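Local coordinates for protein Ta0487 (Thermoplasma acidophilum, PDB 3KBQ) that is of unknown function but, as a CinA-family member, carries a probable molybdopterin-binding domain, the part of the longer protein contained in this chain, at residues 60-72 and 141-153. Sequence-based numbering, arbitrary orientation.
Sequences LEVSDLVVSSGGL and AVGGKKVIILPGV
Two neighbouring parallel strands in the central mixed sheet of the probable molybdopterin-binding domain, 65-69 and 145-150, lie side by side from Leu65 opposite Lys146 to Ser69 opposite Leu150, their axes 10° apart. Six backbone hydrogen bonds join the two chains, from Lys146 N to Asp64 O at one end to Gly70 N to Leu150 O at the other. Where helix 49-62 hands over to strand 65-69, Lys145 closes the junction. Its aliphatic chain passes Leu60 CD2 and bends at its last torsion (chi4 -93°), which brings NZ among three oxygens. Lys145 NZ meets Leu60 O at 2.8 Å, nearly along the C=O axis, and also donates to Ser63 O, approaching from above that carbonyl plane. A salt bridge from Lys145 NZ to Asp64 OD1, 2.7 Å, completes the grip. A methionine in place of Lys145 would probably leave the Asp64 carboxylate without its cationic mate and the carbonyls of Leu60 and Ser63 without this donor. The sheet is an alpha/beta layer with helices on both faces: Val66, Val147 and Ser68 turn to helix 49-62, Ser69 and Leu150 to Met157 of helix 154-163. On the first side Leu60 CD2 reaches Val147 CG2 at 3.8 Å, the two side chains crossing at about a right angle. On the other, Val67 CG1, anti to its own N (chi1 -177°), meets Leu150 CD1 at 3.7 Å. Beyond the strands, Leu72 folds back: CD1 touches Ile149 CG2 at 3.6 Å, and CD2 lies against the Leu150-Pro151 peptide. A water takes a hydrogen bond from Ser68 OG and donates to Gly70 O and Leu150 O, linking the end of strand 65-69 to Leu150 where the chains draw together. Gly70 and Gly152 approach to 3.6 Å between CA atoms; a sulfate, probably from the crystallisation liquor, lies near Gly70 and may mark a pocket.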
# COMPACT_ATOMS: atom_id res chain seq x y z
N LEU B 60 12.80 2.76 2.41
CA LEU B 60 14.25 2.59 2.60
C LEU B 60 14.61 2.64 4.08
O LEU B 60 15.56 1.97 4.54
CB LEU B 60 15.02 3.65 1.82
CG LEU B 60 15.20 3.44 0.31
CD1 LEU B 60 15.71 4.77 -0.39
CD2 LEU B 60 16.20 2.28 0.00
N GLU B 61 13.82 3.39 4.85
CA GLU B 61 14.03 3.47 6.30
C GLU B 61 13.78 2.08 6.95
O GLU B 61 14.41 1.74 7.91
CB GLU B 61 13.05 4.49 6.85
CG GLU B 61 12.98 4.59 8.32
CD GLU B 61 11.96 5.69 8.75
OE1 GLU B 61 11.49 6.51 7.91
OE2 GLU B 61 11.62 5.71 9.96
N VAL B 62 12.85 1.29 6.43
CA VAL B 62 12.48 0.04 7.13
C VAL B 62 12.95 -1.26 6.43
O VAL B 62 12.75 -2.38 6.95
CB VAL B 62 10.94 -0.00 7.34
CG1 VAL B 62 10.49 1.22 8.12
CG2 VAL B 62 10.14 -0.12 5.94
N SER B 63 13.57 -1.14 5.26
CA SER B 63 13.97 -2.32 4.52
C SER B 63 15.27 -2.09 3.74
O SER B 63 15.61 -0.96 3.40
CB SER B 63 12.84 -2.81 3.59
OG SER B 63 12.56 -1.83 2.64
N ASP B 64 16.00 -3.18 3.45
CA ASP B 64 17.19 -3.12 2.67
C ASP B 64 16.97 -3.45 1.19
O ASP B 64 17.88 -3.27 0.39
CB ASP B 64 18.30 -4.02 3.24
CG ASP B 64 18.96 -3.41 4.49
OD1 ASP B 64 18.53 -2.32 4.99
OD2 ASP B 64 19.94 -4.04 4.98
N LEU B 65 15.77 -3.87 0.83
CA LEU B 65 15.45 -4.10 -0.58
C LEU B 65 14.05 -3.54 -0.80
O LEU B 65 13.11 -3.86 -0.04
CB LEU B 65 15.44 -5.59 -0.92
CG LEU B 65 14.80 -5.95 -2.29
CD1 LEU B 65 15.60 -5.37 -3.45
CD2 LEU B 65 14.74 -7.45 -2.44
N VAL B 66 13.92 -2.69 -1.81
CA VAL B 66 12.67 -2.00 -2.09
C VAL B 66 12.33 -2.28 -3.54
O VAL B 66 13.18 -2.09 -4.44
CB VAL B 66 12.82 -0.46 -1.85
CG1 VAL B 66 11.57 0.31 -2.27
CG2 VAL B 66 13.11 -0.20 -0.34
N VAL B 67 11.11 -2.79 -3.81
CA VAL B 67 10.74 -3.02 -5.21
C VAL B 67 9.50 -2.21 -5.52
O VAL B 67 8.52 -2.30 -4.75
CB VAL B 67 10.44 -4.55 -5.51
CG1 VAL B 67 10.13 -4.75 -7.02
CG2 VAL B 67 11.60 -5.47 -5.04
N SER B 68 9.54 -1.38 -6.57
CA SER B 68 8.36 -0.59 -6.99
C SER B 68 7.87 -1.06 -8.35
O SER B 68 8.65 -1.58 -9.17
CB SER B 68 8.63 0.92 -7.07
OG SER B 68 9.53 1.23 -8.14
N SER B 69 6.57 -0.92 -8.61
CA SER B 69 6.12 -1.05 -9.98
C SER B 69 5.14 0.05 -10.32
O SER B 69 4.40 0.54 -9.45
CB SER B 69 5.47 -2.41 -10.25
OG SER B 69 4.20 -2.44 -9.61
N GLY B 70 5.09 0.41 -11.61
CA GLY B 70 4.20 1.44 -12.04
C GLY B 70 4.90 2.77 -12.28
O GLY B 70 5.90 3.07 -11.66
N GLY B 71 4.35 3.58 -13.17
CA GLY B 71 4.83 4.96 -13.39
C GLY B 71 6.12 5.04 -14.21
O GLY B 71 6.89 6.02 -14.08
N LEU B 72 6.35 4.02 -15.02
CA LEU B 72 7.48 3.96 -15.98
C LEU B 72 6.85 3.71 -17.30
O LEU B 72 6.15 2.68 -17.46
CB LEU B 72 8.37 2.74 -15.72
CG LEU B 72 9.66 2.87 -14.93
CD1 LEU B 72 9.29 3.46 -13.64
CD2 LEU B 72 10.33 1.48 -14.75
N ALA B 141 21.48 1.42 -6.28
CA ALA B 141 22.03 1.17 -4.93
C ALA B 141 21.97 2.49 -4.15
O ALA B 141 22.34 3.55 -4.68
CB ALA B 141 23.44 0.63 -5.02
N VAL B 142 21.46 2.43 -2.94
CA VAL B 142 21.44 3.58 -2.04
C VAL B 142 22.18 3.09 -0.80
O VAL B 142 21.65 2.28 -0.02
CB VAL B 142 19.97 4.00 -1.68
CG1 VAL B 142 19.96 5.28 -0.82
CG2 VAL B 142 19.15 4.20 -2.92
N GLY B 143 23.39 3.61 -0.60
CA GLY B 143 24.44 2.97 0.25
C GLY B 143 24.44 1.46 -0.03
O GLY B 143 24.56 1.03 -1.18
N GLY B 144 24.21 0.66 1.00
CA GLY B 144 24.16 -0.79 0.86
C GLY B 144 22.77 -1.33 0.58
O GLY B 144 22.56 -2.55 0.58
N LYS B 145 21.81 -0.44 0.33
CA LYS B 145 20.44 -0.90 0.08
C LYS B 145 20.21 -1.04 -1.41
O LYS B 145 20.91 -0.40 -2.19
CB LYS B 145 19.40 0.05 0.70
CG LYS B 145 19.47 0.01 2.23
CD LYS B 145 18.57 1.13 2.87
CE LYS B 145 18.76 1.13 4.41
NZ LYS B 145 17.76 0.28 5.16
N LYS B 146 19.25 -1.85 -1.82
CA LYS B 146 18.96 -1.94 -3.27
C LYS B 146 17.52 -1.58 -3.60
O LYS B 146 16.62 -1.82 -2.81
CB LYS B 146 19.30 -3.33 -3.76
CG LYS B 146 20.83 -3.51 -3.81
CD LYS B 146 21.26 -4.43 -4.99
CE LYS B 146 21.16 -5.91 -4.60
NZ LYS B 146 21.65 -6.79 -5.71
N VAL B 147 17.33 -0.99 -4.77
CA VAL B 147 16.02 -0.50 -5.16
C VAL B 147 15.82 -0.98 -6.59
O VAL B 147 16.67 -0.75 -7.45
CB VAL B 147 15.92 1.01 -5.10
CG1 VAL B 147 14.51 1.46 -5.51
CG2 VAL B 147 16.19 1.55 -3.69
N ILE B 148 14.75 -1.71 -6.82
CA ILE B 148 14.40 -2.21 -8.16
C ILE B 148 13.12 -1.48 -8.60
O ILE B 148 12.09 -1.56 -7.91
CB ILE B 148 14.10 -3.73 -8.12
CG1 ILE B 148 15.33 -4.52 -7.63
CG2 ILE B 148 13.64 -4.25 -9.48
CD1 ILE B 148 16.21 -4.94 -8.75
N ILE B 149 13.18 -0.79 -9.73
CA ILE B 149 12.06 0.06 -10.17
C ILE B 149 11.56 -0.55 -11.48
O ILE B 149 12.36 -0.65 -12.44
CB ILE B 149 12.53 1.53 -10.31
CG1 ILE B 149 12.99 2.08 -8.95
CG2 ILE B 149 11.43 2.46 -10.95
CD1 ILE B 149 13.71 3.47 -9.09
N LEU B 150 10.30 -0.98 -11.50
CA LEU B 150 9.75 -1.82 -12.58
C LEU B 150 8.56 -1.14 -13.23
O LEU B 150 7.93 -0.29 -12.60
CB LEU B 150 9.31 -3.17 -12.03
CG LEU B 150 10.39 -4.00 -11.32
CD1 LEU B 150 9.82 -5.29 -10.69
CD2 LEU B 150 11.45 -4.29 -12.35
N PRO B 151 8.26 -1.48 -14.51
CA PRO B 151 7.02 -1.02 -15.19
C PRO B 151 5.82 -1.60 -14.50
O PRO B 151 5.91 -2.61 -13.79
CB PRO B 151 7.10 -1.67 -16.57
CG PRO B 151 8.57 -1.97 -16.80
CD PRO B 151 9.14 -2.24 -15.41
N GLY B 152 4.67 -0.98 -14.74
CA GLY B 152 3.44 -1.44 -14.05
C GLY B 152 2.71 -2.48 -14.89
O GLY B 152 1.81 -3.17 -14.41
N VAL B 153 3.05 -2.59 -16.16
CA VAL B 153 2.47 -3.66 -17.00
C VAL B 153 2.90 -5.05 -16.48
O VAL B 153 4.09 -5.36 -16.52
CB VAL B 153 2.88 -3.48 -18.46
CG1 VAL B 153 2.40 -4.71 -19.34
CG2 VAL B 153 2.29 -2.15 -19.00
O HOH W 1 7.99 1.53 -10.53